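Local coordinates for endosialidase (Enterobacteria phage phi92, PDB 4HIZ), which hydrolyses polymers of sialic acid, acting as an endosialidase on alpha2,8 and alpha2,9 linkages, at residues A[85-89]-A[349-353]; A[316-320]-A[344-350]; A[368-374]-A[389-395]; A[428-434]-A[462-468]. The contacts are given in a common frame with arbitrary orientation. Residue numbers count along the deposited sequence, not the author numbering.

In the fold
A beta-propeller is held together at its centre, between its blades and at the edges of each blade, and the four contacts sample all three. Contacts 1 and 2 are buried and share Glu349 and Pro350 on strand 347-355, with centres 14 Å apart: contact 1 is polar, with a salt bridge where a loop meets that strand, whereas contact 2, between successive blades, combines apolar packing of Leu319 with an arginine bonded to a backbone carbonyl. Contacts 3 and 4 are partly buried and occupy equivalent places in successive blades, beside the third and fourth strands, where backbone pairing is joined by side-chain-to-backbone hydrogen bonds. Contact 2 touches contact 3 through Asn346 and Ala370. Contact 4 alone also meets another subunit.

Contact 1 of 4, residues A[85-89]-A[349-353]; sequences WTQDK and EPCIK
Asp88, Gln87 and Glu349 carry this contact between a loop and a strand. Segment 85-89 has no regular structure and turns through a cis peptide bond between Gln87 and Asp88; segment 349-353 is extended except at Glu349, whose phi/psi is 50/63°. The two backbones stay apart, the nearest CA atoms, of Asp88 and Cys351, being 6.9 Å from each other, so side chains bridge the gap. Asp88 (chi1 t) sets OD2 3.0 Å from Lys353 NZ in a salt bridge and 3.6 Å from Cys351 SG; OD2 is also hydrogen-bonded to Ser294 and OD1 to Ser476. Gln87 (chi1 p, chi2 t) donates from NE2 to Glu349 OE1 at 3.0 Å, while water 1 joins Gln87 OE1 to Glu349 OE2. The charge of Glu349 is met by a salt bridge from OE1 to Arg364. The loop lies near the propeller centre, among strands 144-154, 291-297, 347-355 and 473-480, each the innermost of its blade, and backbone hydrogen bonds tie Gln87 to Val474 and Asp88 to Met149.

Contact 2 of 4, residues A[316-320]-A[344-350]; sequences PRRLG and ADNAAEP
Two bumps on segment 316-320, the side chains of Leu319 and Arg317, find their hollows along segment 344-350. Strands 318-320 and 347-350 run nearly parallel, their axes crossing at 25° and approaching to 7.4 Å, too far for direct sheet pairing. Before the second strand, Ala344 to Ala347 form a type II turn. Leu319 (chi1 t, chi2 146°) fills the depression made by small residues and a proline: CB lies 4.0 Å from Ala344 CB, CD1 lies 3.9 Å from Ala347 CB and 3.5 Å from Ala348 N, and CD2 rests 3.9 Å from Pro350 CB. Gly320 O sits 3.7 Å from Pro350 CG. Arg317 (chi1 m, chi2 and chi3 t) wraps the turn, with CD 3.7 Å from Ala344 O, one guanidinium face over Asn346 N, and NH1 donating to Ala347 O at 2.8 Å. Water 3 joins Arg317 N to Asp345 OD1. The arrangement is the interface between successive propeller blades, the third strand of one packing on the first of the next.

Contact 3 of 4, residues A[368-374]-A[389-395]; sequences TSAAGST and RFPNNVH
The two segments run antiparallel, extending the hairpin of the third and fourth strands of one propeller blade; the turn of this hairpin carries an Asp-box sequence, as in other sialidases. Thr374 and Arg389 form a non-hydrogen-bonded pair with CA atoms 4.2 Å apart. Beyond it Phe390 N donates to Ser373 O and Ser373 N to Val394 O, both at 2.9 Å, while segment 389-395 bulges between these bonds through Asn392 and Asn393, both in left-handed conformation. Water 4 helps to fill the bulge, joining Gly372 N, Phe390 O and Asn393 N. Gly372 CA lies 3.2 Å from Val394 O in a CA-H...O contact, and a CB would clash there. Arg389 (chi1 t, chi2 and chi3 p) curls back: NH1 donates to Gly372 O at 2.9 Å, Ala371 CB covers one guanidinium face, and NH2 reaches Glu342 O. At the far end Asn393 (chi1 m) donates from ND2 to Thr368 O at 3.0 Å. His395 (chi1 p) is fixed by its ND1 bond to Asn393 O, 2.7 Å long. Thr368 CA makes a CH-pi contact, 3.6 Å from the centroid of the His395 ring and 3° off its normal.

Contact 4 of 4, residues A[428-434]-A[462-468]; sequences RYKGTYP and IYQGHIV. With EDO (1,2-ethanediol), chain O.
The ring of Tyr463 (chi1 t) lies at the middle of this contact between two loops of a propeller blade, next to its third and fourth strands, 435-442 and 456-460. Pro434 CD packs 3.9 Å from Tyr463 CB. Further apolar contacts flank it: Tyr433 CE1 is 3.7 Å from Ile462 CG1, and Tyr429 CZ is 3.6 Å from Val468 CB. The backbones run antiparallel, Thr432 and Tyr463 forming a hydrogen-bonded pair: Thr432 N donates to Tyr463 O and Tyr463 N to Thr432 O, each at 3.0 Å. Lys430 and Gly465 then approach to 4.1 Å between CA atoms. Gly465, at phi/psi 104/-16°, faces the other loop so closely that a CB would clash with Lys430 C and Gly431 N. Tyr429 CA makes a CA-H...O contact of 3.0 Å with Gly465 O, and Tyr429 N donates to Tyr463 OH at 3.1 Å, so the central ring also ends in a polar anchor.

Outward, the loops reach a second subunit: Tyr433 OH is hydrogen-bonded to Asp122 of the second subunit, and Tyr429 makes a cation-pi contact with Arg187 of that subunit. At the polar edge Arg428 (chi1 and chi2 m) forms a salt bridge with Glu419 through NE. Arg428 NH1 donates to Val468 O at 2.9 Å, and Arg428 NH2 to O2 of a 1,2-ethanediol, probably from the crystallisation liquor, also at 2.9 Å.

Contact 1 of 4, residues A[85-89]-A[349-353]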
loop_
_atom_site.group_PDB
_atom_site.type_symbol
_atom_site.label_atom_id
_atom_site.label_comp_id
_atom_site.label_asym_id
_atom_site.label_seq_id
_atom_site.Cartn_x
_atom_site.Cartn_y
_atom_site.Cartn_z
ATOM N N TRP A 85 -15.654 16.842 4.025
ATOM C CA TRP A 85 -16.085 17.688 5.172
ATOM C C TRP A 85 -15.090 17.721 6.341
ATOM O O TRP A 85 -15.424 17.268 7.460
ATOM C CB TRP A 85 -17.491 17.254 5.700
ATOM C CG TRP A 85 -18.509 17.122 4.577
ATOM C CD1 TRP A 85 -19.153 18.138 3.896
ATOM C CD2 TRP A 85 -18.981 15.893 4.021
ATOM N NE1 TRP A 85 -19.977 17.589 2.924
ATOM C CE2 TRP A 85 -19.901 16.218 2.991
ATOM C CE3 TRP A 85 -18.746 14.543 4.322
ATOM C CZ2 TRP A 85 -20.533 15.234 2.203
ATOM C CZ3 TRP A 85 -19.385 13.555 3.534
ATOM C CH2 TRP A 85 -20.304 13.916 2.515
ATOM N N THR A 86 -13.901 18.288 6.125
ATOM C CA THR A 86 -13.126 18.703 7.304
ATOM C C THR A 86 -13.845 19.855 8.030
ATOM O O THR A 86 -13.578 20.055 9.209
ATOM C CB THR A 86 -11.727 19.193 6.950
ATOM O OG1 THR A 86 -11.857 20.346 6.114
ATOM C CG2 THR A 86 -10.914 18.064 6.198
ATOM N N GLN A 87 -14.753 20.573 7.351
ATOM C CA GLN A 87 -15.424 21.744 7.991
ATOM C C GLN A 87 -16.035 21.351 9.335
ATOM O O GLN A 87 -16.648 20.285 9.445
ATOM C CB GLN A 87 -16.530 22.338 7.081
ATOM C CG GLN A 87 -17.618 21.353 6.777
ATOM C CD GLN A 87 -18.757 21.941 5.906
ATOM O OE1 GLN A 87 -19.403 21.210 5.158
ATOM N NE2 GLN A 87 -19.015 23.251 6.032
ATOM N N ASP A 88 -15.818 22.155 10.385
ATOM C CA ASP A 88 -14.657 23.026 10.552
ATOM C C ASP A 88 -13.989 22.504 11.829
ATOM O O ASP A 88 -14.290 22.988 12.936
ATOM C CB ASP A 88 -15.063 24.505 10.706
ATOM C CG ASP A 88 -13.862 25.424 10.899
ATOM O OD1 ASP A 88 -12.713 24.991 10.586
ATOM O OD2 ASP A 88 -14.049 26.581 11.373
ATOM N N LYS A 89 -13.121 21.506 11.674
ATOM C CA LYS A 89 -12.674 20.650 12.773
ATOM C C LYS A 89 -11.177 20.553 12.926
ATOM O O LYS A 89 -10.711 19.896 13.870
ATOM C CB LYS A 89 -13.178 19.194 12.540
ATOM C CG LYS A 89 -14.725 19.082 12.557
ATOM C CD LYS A 89 -15.168 17.624 12.419
ATOM C CE LYS A 89 -14.973 17.112 10.933
ATOM N NZ LYS A 89 -16.077 17.696 9.997
ATOM N N GLU A 349 -23.572 27.757 8.432
ATOM C CA GLU A 349 -22.210 27.259 8.661
ATOM C C GLU A 349 -21.185 28.318 8.991
ATOM O O GLU A 349 -20.208 28.508 8.255
ATOM C CB GLU A 349 -21.769 26.448 7.435
ATOM C CG GLU A 349 -22.554 25.147 7.350
ATOM C CD GLU A 349 -22.278 24.340 6.082
ATOM O OE1 GLU A 349 -21.463 24.780 5.234
ATOM O OE2 GLU A 349 -22.902 23.264 5.924
ATOM N N PRO A 350 -21.376 29.004 10.119
ATOM C CA PRO A 350 -20.380 29.988 10.551
ATOM C C PRO A 350 -19.034 29.349 10.909
ATOM O O PRO A 350 -19.017 28.325 11.593
ATOM C CB PRO A 350 -21.004 30.600 11.812
ATOM C CG PRO A 350 -21.923 29.489 12.335
ATOM C CD PRO A 350 -22.504 28.886 11.068
ATOM N N CYS A 351 -17.942 29.965 10.466
ATOM C CA CYS A 351 -16.623 29.587 10.983
ATOM C C CYS A 351 -16.335 30.634 12.033
ATOM O O CYS A 351 -16.507 31.844 11.788
ATOM C CB CYS A 351 -15.563 29.658 9.891
ATOM S SG CYS A 351 -15.727 28.307 8.669
ATOM N N ILE A 352 -15.904 30.189 13.206
ATOM C CA ILE A 352 -15.660 31.141 14.289
ATOM C C ILE A 352 -14.284 30.931 14.904
ATOM O O ILE A 352 -13.859 29.785 15.097
ATOM C CB ILE A 352 -16.720 31.046 15.413
ATOM C CG1 ILE A 352 -16.879 29.609 15.928
ATOM C CG2 ILE A 352 -18.063 31.555 14.903
ATOM C CD1 ILE A 352 -17.813 29.502 17.176
ATOM N N LYS A 353 -13.581 32.029 15.192
ATOM C CA LYS A 353 -12.266 31.942 15.840
ATOM C C LYS A 353 -12.088 33.129 16.780
ATOM O O LYS A 353 -12.363 34.266 16.419
ATOM C CB LYS A 353 -11.132 31.920 14.813
ATOM C CG LYS A 353 -11.095 30.634 13.942
ATOM C CD LYS A 353 -10.755 29.399 14.798
ATOM C CE LYS A 353 -10.953 28.057 14.029
ATOM N NZ LYS A 353 -12.430 27.913 13.579
HETATM O O HOH W 1 -21.647 21.497 3.684
HETATM O O HOH W 2 -12.894 25.087 14.169
#

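Contact 2 of 4, residues A[316-320]-A[344-350]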
loop_
_atom_site.group_PDB
_atom_site.type_symbol
_atom_site.label_atom_id
_atom_site.label_comp_id
_atom_site.label_asym_id
_atom_site.label_seq_id
_atom_site.Cartn_x
_atom_site.Cartn_y
_atom_site.Cartn_z
ATOM N N PRO A 316 -38.045 32.124 10.373
ATOM C CA PRO A 316 -36.826 32.893 10.084
ATOM C C PRO A 316 -35.573 32.114 10.479
ATOM O O PRO A 316 -35.565 31.442 11.505
ATOM C CB PRO A 316 -36.995 34.145 10.958
ATOM C CG PRO A 316 -37.802 33.648 12.134
ATOM C CD PRO A 316 -38.763 32.630 11.557
ATOM N N ARG A 317 -34.533 32.196 9.651
ATOM C CA ARG A 317 -33.262 31.544 10.000
ATOM C C ARG A 317 -32.660 32.152 11.261
ATOM O O ARG A 317 -32.909 33.326 11.585
ATOM C CB ARG A 317 -32.247 31.706 8.868
ATOM C CG ARG A 317 -32.611 30.932 7.619
ATOM C CD ARG A 317 -31.410 30.710 6.728
ATOM N NE ARG A 317 -31.877 30.019 5.545
ATOM C CZ ARG A 317 -31.108 29.337 4.741
ATOM N NH1 ARG A 317 -29.808 29.256 5.004
ATOM N NH2 ARG A 317 -31.644 28.737 3.684
ATOM N N ARG A 318 -31.852 31.361 11.970
ATOM C CA ARG A 318 -31.004 31.885 13.043
ATOM C C ARG A 318 -29.588 31.391 12.781
ATOM O O ARG A 318 -29.418 30.283 12.278
ATOM C CB ARG A 318 -31.436 31.382 14.422
ATOM C CG ARG A 318 -32.571 32.201 15.095
ATOM C CD ARG A 318 -33.888 31.842 14.489
ATOM N NE ARG A 318 -34.993 32.548 15.179
ATOM C CZ ARG A 318 -35.405 33.764 14.851
ATOM N NH1 ARG A 318 -34.807 34.399 13.843
ATOM N NH2 ARG A 318 -36.423 34.339 15.516
ATOM N N LEU A 319 -28.590 32.205 13.096
ATOM C CA LEU A 319 -27.203 31.753 12.930
ATOM C C LEU A 319 -26.419 32.390 14.059
ATOM O O LEU A 319 -26.628 33.574 14.389
ATOM C CB LEU A 319 -26.696 32.255 11.584
ATOM C CG LEU A 319 -25.266 31.804 11.237
ATOM C CD1 LEU A 319 -25.106 31.567 9.703
ATOM C CD2 LEU A 319 -24.199 32.788 11.734
ATOM N N GLY A 320 -25.506 31.635 14.661
ATOM C CA GLY A 320 -24.683 32.265 15.681
ATOM C C GLY A 320 -23.820 31.240 16.360
ATOM O O GLY A 320 -23.269 30.335 15.698
ATOM N N ALA A 344 -28.181 36.791 8.904
ATOM C CA ALA A 344 -28.523 35.358 9.037
ATOM C C ALA A 344 -29.351 34.838 7.860
ATOM O O ALA A 344 -29.332 33.628 7.569
ATOM C CB ALA A 344 -29.295 35.101 10.347
ATOM N N ASP A 345 -30.118 35.724 7.208
ATOM C CA ASP A 345 -30.959 35.285 6.083
ATOM C C ASP A 345 -30.038 34.694 5.019
ATOM O O ASP A 345 -28.930 35.193 4.829
ATOM C CB ASP A 345 -31.721 36.461 5.453
ATOM C CG ASP A 345 -32.810 36.995 6.365
ATOM O OD1 ASP A 345 -33.265 36.219 7.230
ATOM O OD2 ASP A 345 -33.236 38.168 6.203
ATOM N N ASN A 346 -30.491 33.648 4.344
ATOM C CA ASN A 346 -29.650 33.044 3.292
ATOM C C ASN A 346 -28.211 32.733 3.735
ATOM O O ASN A 346 -27.271 32.916 2.962
ATOM C CB ASN A 346 -29.586 33.983 2.089
ATOM C CG ASN A 346 -30.970 34.377 1.586
ATOM O OD1 ASN A 346 -31.347 35.572 1.540
ATOM N ND2 ASN A 346 -31.745 33.383 1.249
ATOM N N ALA A 347 -28.055 32.251 4.959
ATOM C CA ALA A 347 -26.720 32.002 5.517
ATOM C C ALA A 347 -26.683 30.687 6.285
ATOM O O ALA A 347 -27.727 30.170 6.712
ATOM C CB ALA A 347 -26.292 33.196 6.403
ATOM N N ALA A 348 -25.469 30.158 6.473
ATOM C CA ALA A 348 -25.269 28.863 7.116
ATOM C C ALA A 348 -23.832 28.775 7.605
ATOM O O ALA A 348 -22.993 29.612 7.243
ATOM C CB ALA A 348 -25.488 27.736 6.075
ATOM N N GLU A 349 -23.572 27.757 8.432
ATOM C CA GLU A 349 -22.210 27.259 8.661
ATOM C C GLU A 349 -21.185 28.318 8.991
ATOM O O GLU A 349 -20.208 28.508 8.255
ATOM C CB GLU A 349 -21.769 26.448 7.435
ATOM C CG GLU A 349 -22.554 25.147 7.350
ATOM C CD GLU A 349 -22.278 24.340 6.082
ATOM O OE1 GLU A 349 -21.463 24.780 5.234
ATOM O OE2 GLU A 349 -22.902 23.264 5.924
ATOM N N PRO A 350 -21.376 29.004 10.119
ATOM C CA PRO A 350 -20.380 29.988 10.551
ATOM C C PRO A 350 -19.034 29.349 10.909
ATOM O O PRO A 350 -19.017 28.325 11.593
ATOM C CB PRO A 350 -21.004 30.600 11.812
ATOM C CG PRO A 350 -21.923 29.489 12.335
ATOM C CD PRO A 350 -22.504 28.886 11.068
HETATM O O HOH W 3 -34.677 33.764 7.192
#

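Contact 3 of 4, residues A[368-374]-A[389-395]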
loop_
_atom_site.group_PDB
_atom_site.type_symbol
_atom_site.label_atom_id
_atom_site.label_comp_id
_atom_site.label_asym_id
_atom_site.label_seq_id
_atom_site.Cartn_x
_atom_site.Cartn_y
_atom_site.Cartn_z
ATOM N N THR A 368 -27.094 32.186 -4.830
ATOM C CA THR A 368 -26.336 32.987 -5.769
ATOM C C THR A 368 -27.025 34.349 -6.040
ATOM O O THR A 368 -26.388 35.291 -6.517
ATOM C CB THR A 368 -26.154 32.233 -7.097
ATOM O OG1 THR A 368 -25.183 32.912 -7.891
ATOM C CG2 THR A 368 -27.516 32.208 -7.875
ATOM N N SER A 369 -28.309 34.462 -5.704
ATOM C CA SER A 369 -29.059 35.662 -6.066
ATOM C C SER A 369 -29.513 36.496 -4.861
ATOM O O SER A 369 -30.479 37.280 -4.934
ATOM C CB SER A 369 -30.254 35.271 -6.924
ATOM O OG SER A 369 -31.110 34.382 -6.213
ATOM N N ALA A 370 -28.828 36.308 -3.750
ATOM C CA ALA A 370 -29.066 37.158 -2.597
ATOM C C ALA A 370 -27.710 37.449 -1.952
ATOM O O ALA A 370 -26.752 36.720 -2.178
ATOM C CB ALA A 370 -29.989 36.455 -1.630
ATOM N N ALA A 371 -27.649 38.516 -1.152
ATOM C CA ALA A 371 -26.415 38.889 -0.453
ATOM C C ALA A 371 -25.852 37.661 0.262
ATOM O O ALA A 371 -26.589 36.888 0.900
ATOM C CB ALA A 371 -26.680 40.022 0.514
ATOM N N GLY A 372 -24.539 37.466 0.130
ATOM C CA GLY A 372 -23.945 36.192 0.532
ATOM C C GLY A 372 -23.095 36.308 1.776
ATOM O O GLY A 372 -23.447 37.023 2.720
ATOM N N SER A 373 -21.948 35.627 1.778
ATOM C CA SER A 373 -21.091 35.590 2.976
ATOM C C SER A 373 -20.813 36.957 3.583
ATOM O O SER A 373 -20.613 37.967 2.868
ATOM C CB SER A 373 -19.730 34.993 2.601
ATOM O OG SER A 373 -19.899 33.638 2.242
ATOM N N THR A 374 -20.699 36.947 4.913
ATOM C CA THR A 374 -20.440 38.140 5.717
ATOM C C THR A 374 -19.296 37.812 6.654
ATOM O O THR A 374 -19.187 36.677 7.128
ATOM C CB THR A 374 -21.683 38.439 6.587
ATOM O OG1 THR A 374 -22.803 38.661 5.729
ATOM C CG2 THR A 374 -21.512 39.682 7.463
ATOM N N ARG A 389 -20.385 42.790 4.792
ATOM C CA ARG A 389 -20.823 41.862 3.756
ATOM C C ARG A 389 -19.754 41.760 2.671
ATOM O O ARG A 389 -19.249 42.781 2.196
ATOM C CB ARG A 389 -22.126 42.394 3.135
ATOM C CG ARG A 389 -22.713 41.479 2.055
ATOM C CD ARG A 389 -23.533 40.367 2.667
ATOM N NE ARG A 389 -24.769 40.870 3.290
ATOM C CZ ARG A 389 -25.709 40.080 3.789
ATOM N NH1 ARG A 389 -25.560 38.753 3.783
ATOM N NH2 ARG A 389 -26.823 40.612 4.303
ATOM N N PHE A 390 -19.392 40.548 2.258
ATOM C CA PHE A 390 -18.579 40.451 1.042
ATOM C C PHE A 390 -19.425 40.853 -0.156
ATOM O O PHE A 390 -20.594 40.496 -0.229
ATOM C CB PHE A 390 -18.036 39.032 0.819
ATOM C CG PHE A 390 -16.915 38.644 1.746
ATOM C CD1 PHE A 390 -17.196 38.054 2.979
ATOM C CD2 PHE A 390 -15.581 38.837 1.360
ATOM C CE1 PHE A 390 -16.178 37.683 3.840
ATOM C CE2 PHE A 390 -14.523 38.449 2.228
ATOM C CZ PHE A 390 -14.835 37.856 3.451
ATOM N N PRO A 391 -18.847 41.616 -1.094
ATOM C CA PRO A 391 -19.639 41.991 -2.271
ATOM C C PRO A 391 -19.861 40.754 -3.168
ATOM O O PRO A 391 -19.162 39.728 -3.044
ATOM C CB PRO A 391 -18.736 43.012 -2.991
ATOM C CG PRO A 391 -17.353 42.627 -2.587
ATOM C CD PRO A 391 -17.485 42.173 -1.138
ATOM N N ASN A 392 -20.868 40.844 -4.023
ATOM C CA ASN A 392 -21.041 39.876 -5.104
ATOM C C ASN A 392 -21.552 38.479 -4.697
ATOM O O ASN A 392 -21.293 37.508 -5.407
ATOM C CB ASN A 392 -19.776 39.767 -5.963
ATOM C CG ASN A 392 -19.412 41.085 -6.633
ATOM O OD1 ASN A 392 -18.263 41.542 -6.564
ATOM N ND2 ASN A 392 -20.367 41.672 -7.318
ATOM N N ASN A 393 -22.312 38.400 -3.598
ATOM C CA ASN A 393 -23.086 37.193 -3.242
ATOM C C ASN A 393 -22.198 35.940 -3.174
ATOM O O ASN A 393 -22.405 34.976 -3.920
ATOM C CB ASN A 393 -24.250 36.938 -4.235
ATOM C CG ASN A 393 -25.188 38.133 -4.384
ATOM O OD1 ASN A 393 -25.081 39.134 -3.663
ATOM N ND2 ASN A 393 -26.146 38.020 -5.319
ATOM N N VAL A 394 -21.188 35.964 -2.309
ATOM C CA VAL A 394 -20.331 34.782 -2.136
ATOM C C VAL A 394 -21.225 33.688 -1.537
ATOM O O VAL A 394 -21.929 33.915 -0.550
ATOM C CB VAL A 394 -19.108 35.110 -1.242
ATOM C CG1 VAL A 394 -18.216 33.871 -1.018
ATOM C CG2 VAL A 394 -18.250 36.280 -1.877
ATOM N N HIS A 395 -21.223 32.508 -2.154
ATOM C CA HIS A 395 -22.193 31.477 -1.813
ATOM C C HIS A 395 -21.640 30.054 -1.985
ATOM O O HIS A 395 -20.638 29.833 -2.694
ATOM C CB HIS A 395 -23.482 31.677 -2.647
ATOM C CG HIS A 395 -23.262 31.511 -4.117
ATOM N ND1 HIS A 395 -22.653 32.472 -4.893
ATOM C CD2 HIS A 395 -23.576 30.495 -4.953
ATOM C CE1 HIS A 395 -22.592 32.054 -6.150
ATOM N NE2 HIS A 395 -23.146 30.855 -6.211
HETATM O O HOH W 4 -23.192 40.033 -1.228
HETATM O O HOH W 5 -21.291 37.879 -0.104
#

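Contact 4 of 4, residues A[428-434]-A[462-468]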
loop_
_atom_site.group_PDB
_atom_site.type_symbol
_atom_site.label_atom_id
_atom_site.label_comp_id
_atom_site.label_asym_id
_atom_site.label_seq_id
_atom_site.Cartn_x
_atom_site.Cartn_y
_atom_site.Cartn_z
ATOM N N ARG A 428 -23.494 21.868 -12.770
ATOM C CA ARG A 428 -23.276 20.493 -12.339
ATOM C C ARG A 428 -23.479 19.548 -13.522
ATOM O O ARG A 428 -23.868 19.981 -14.638
ATOM C CB ARG A 428 -24.255 20.149 -11.203
ATOM C CG ARG A 428 -24.181 21.141 -10.042
ATOM C CD ARG A 428 -22.757 21.113 -9.346
ATOM N NE ARG A 428 -22.687 22.247 -8.415
ATOM C CZ ARG A 428 -23.117 22.207 -7.154
ATOM N NH1 ARG A 428 -23.534 21.057 -6.615
ATOM N NH2 ARG A 428 -23.095 23.309 -6.416
ATOM N N TYR A 429 -23.217 18.259 -13.278
ATOM C CA TYR A 429 -23.515 17.183 -14.246
ATOM C C TYR A 429 -22.527 17.113 -15.402
ATOM O O TYR A 429 -22.805 16.466 -16.410
ATOM C CB TYR A 429 -24.966 17.257 -14.758
ATOM C CG TYR A 429 -25.999 17.279 -13.670
ATOM C CD1 TYR A 429 -26.224 16.161 -12.860
ATOM C CD2 TYR A 429 -26.764 18.415 -13.454
ATOM C CE1 TYR A 429 -27.230 16.163 -11.880
ATOM C CE2 TYR A 429 -27.753 18.436 -12.478
ATOM C CZ TYR A 429 -27.972 17.317 -11.695
ATOM O OH TYR A 429 -28.959 17.331 -10.735
ATOM N N LYS A 430 -21.365 17.754 -15.237
ATOM C CA LYS A 430 -20.242 17.559 -16.159
ATOM C C LYS A 430 -18.977 17.793 -15.370
ATOM O O LYS A 430 -18.993 18.534 -14.352
ATOM C CB LYS A 430 -20.269 18.548 -17.322
ATOM C CG LYS A 430 -20.119 19.988 -16.908
ATOM C CD LYS A 430 -20.150 20.913 -18.091
ATOM C CE LYS A 430 -21.533 20.904 -18.689
ATOM N NZ LYS A 430 -21.671 21.785 -19.885
ATOM N N GLY A 431 -17.873 17.179 -15.810
ATOM C CA GLY A 431 -16.621 17.370 -15.077
ATOM C C GLY A 431 -16.105 18.792 -15.264
ATOM O O GLY A 431 -16.126 19.335 -16.368
ATOM N N THR A 432 -15.607 19.415 -14.193
ATOM C CA THR A 432 -15.117 20.804 -14.296
ATOM C C THR A 432 -13.949 20.996 -13.330
ATOM O O THR A 432 -13.623 20.074 -12.564
ATOM C CB THR A 432 -16.192 21.866 -13.891
ATOM O OG1 THR A 432 -16.396 21.809 -12.472
ATOM C CG2 THR A 432 -17.531 21.614 -14.631
ATOM N N TYR A 433 -13.307 22.169 -13.399
ATOM C CA TYR A 433 -12.179 22.496 -12.517
ATOM C C TYR A 433 -12.551 23.688 -11.623
ATOM O O TYR A 433 -12.234 24.849 -11.940
ATOM C CB TYR A 433 -10.976 22.882 -13.365
ATOM C CG TYR A 433 -10.355 21.753 -14.149
ATOM C CD1 TYR A 433 -9.466 20.856 -13.522
ATOM C CD2 TYR A 433 -10.604 21.606 -15.508
ATOM C CE1 TYR A 433 -8.823 19.837 -14.240
ATOM C CE2 TYR A 433 -9.962 20.585 -16.239
ATOM C CZ TYR A 433 -9.092 19.706 -15.587
ATOM O OH TYR A 433 -8.454 18.694 -16.291
ATOM N N PRO A 434 -13.244 23.404 -10.515
ATOM C CA PRO A 434 -13.563 24.498 -9.577
ATOM C C PRO A 434 -12.330 25.180 -9.002
ATOM O O PRO A 434 -11.315 24.529 -8.652
ATOM C CB PRO A 434 -14.369 23.803 -8.473
ATOM C CG PRO A 434 -13.947 22.286 -8.584
ATOM C CD PRO A 434 -13.746 22.098 -10.068
ATOM N N ILE A 462 -10.906 19.445 -8.901
ATOM C CA ILE A 462 -11.777 18.795 -9.883
ATOM C C ILE A 462 -13.125 18.453 -9.242
ATOM O O ILE A 462 -13.182 17.935 -8.130
ATOM C CB ILE A 462 -11.107 17.488 -10.416
ATOM C CG1 ILE A 462 -9.892 17.839 -11.295
ATOM C CG2 ILE A 462 -12.128 16.598 -11.197
ATOM C CD1 ILE A 462 -8.970 16.599 -11.559
ATOM N N TYR A 463 -14.197 18.710 -9.996
ATOM C CA TYR A 463 -15.533 18.235 -9.682
ATOM C C TYR A 463 -15.822 17.140 -10.720
ATOM O O TYR A 463 -15.765 17.395 -11.939
ATOM C CB TYR A 463 -16.529 19.414 -9.815
ATOM C CG TYR A 463 -17.984 19.011 -9.981
ATOM C CD1 TYR A 463 -18.698 18.412 -8.942
ATOM C CD2 TYR A 463 -18.624 19.208 -11.197
ATOM C CE1 TYR A 463 -20.032 18.022 -9.090
ATOM C CE2 TYR A 463 -19.975 18.848 -11.362
ATOM C CZ TYR A 463 -20.668 18.246 -10.323
ATOM O OH TYR A 463 -21.967 17.852 -10.508
ATOM N N GLN A 464 -16.121 15.930 -10.252
ATOM C CA GLN A 464 -16.167 14.751 -11.169
ATOM C C GLN A 464 -17.360 14.867 -12.168
ATOM O O GLN A 464 -17.206 14.614 -13.357
ATOM C CB GLN A 464 -16.271 13.455 -10.374
ATOM C CG GLN A 464 -16.037 12.157 -11.208
ATOM C CD GLN A 464 -17.223 11.747 -12.036
ATOM O OE1 GLN A 464 -18.366 11.827 -11.581
ATOM N NE2 GLN A 464 -16.959 11.241 -13.247
ATOM N N GLY A 465 -18.557 15.243 -11.687
ATOM C CA GLY A 465 -19.650 15.543 -12.616
ATOM C C GLY A 465 -20.773 14.534 -12.805
ATOM O O GLY A 465 -21.810 14.916 -13.352
ATOM N N HIS A 466 -20.632 13.270 -12.389
ATOM C CA HIS A 466 -21.707 12.301 -12.673
ATOM C C HIS A 466 -22.757 12.209 -11.577
ATOM O O HIS A 466 -23.711 11.435 -11.697
ATOM C CB HIS A 466 -21.180 10.893 -12.948
ATOM C CG HIS A 466 -20.352 10.769 -14.191
ATOM N ND1 HIS A 466 -19.856 9.553 -14.608
ATOM C CD2 HIS A 466 -19.970 11.677 -15.131
ATOM C CE1 HIS A 466 -19.191 9.711 -15.744
ATOM N NE2 HIS A 466 -19.225 10.991 -16.074
ATOM N N ILE A 467 -22.594 13.002 -10.523
ATOM C CA ILE A 467 -23.688 13.272 -9.563
ATOM C C ILE A 467 -23.704 14.766 -9.276
ATOM O O ILE A 467 -22.706 15.466 -9.506
ATOM C CB ILE A 467 -23.604 12.459 -8.232
ATOM C CG1 ILE A 467 -22.406 12.886 -7.356
ATOM C CG2 ILE A 467 -23.594 10.946 -8.486
ATOM C CD1 ILE A 467 -22.411 12.159 -6.011
ATOM N N VAL A 468 -24.848 15.257 -8.803
ATOM C CA VAL A 468 -25.024 16.691 -8.632
ATOM C C VAL A 468 -24.182 17.184 -7.460
ATOM O O VAL A 468 -23.704 18.320 -7.488
ATOM C CB VAL A 468 -26.513 17.063 -8.404
ATOM C CG1 VAL A 468 -26.989 16.579 -7.021
ATOM C CG2 VAL A 468 -26.680 18.565 -8.548
HETATM C C1 EDO O . -25.341 24.072 -2.718
HETATM O O1 EDO O . -26.281 23.005 -2.835
HETATM C C2 EDO O . -23.977 23.452 -2.520
HETATM O O2 EDO O . -23.724 22.615 -3.645
#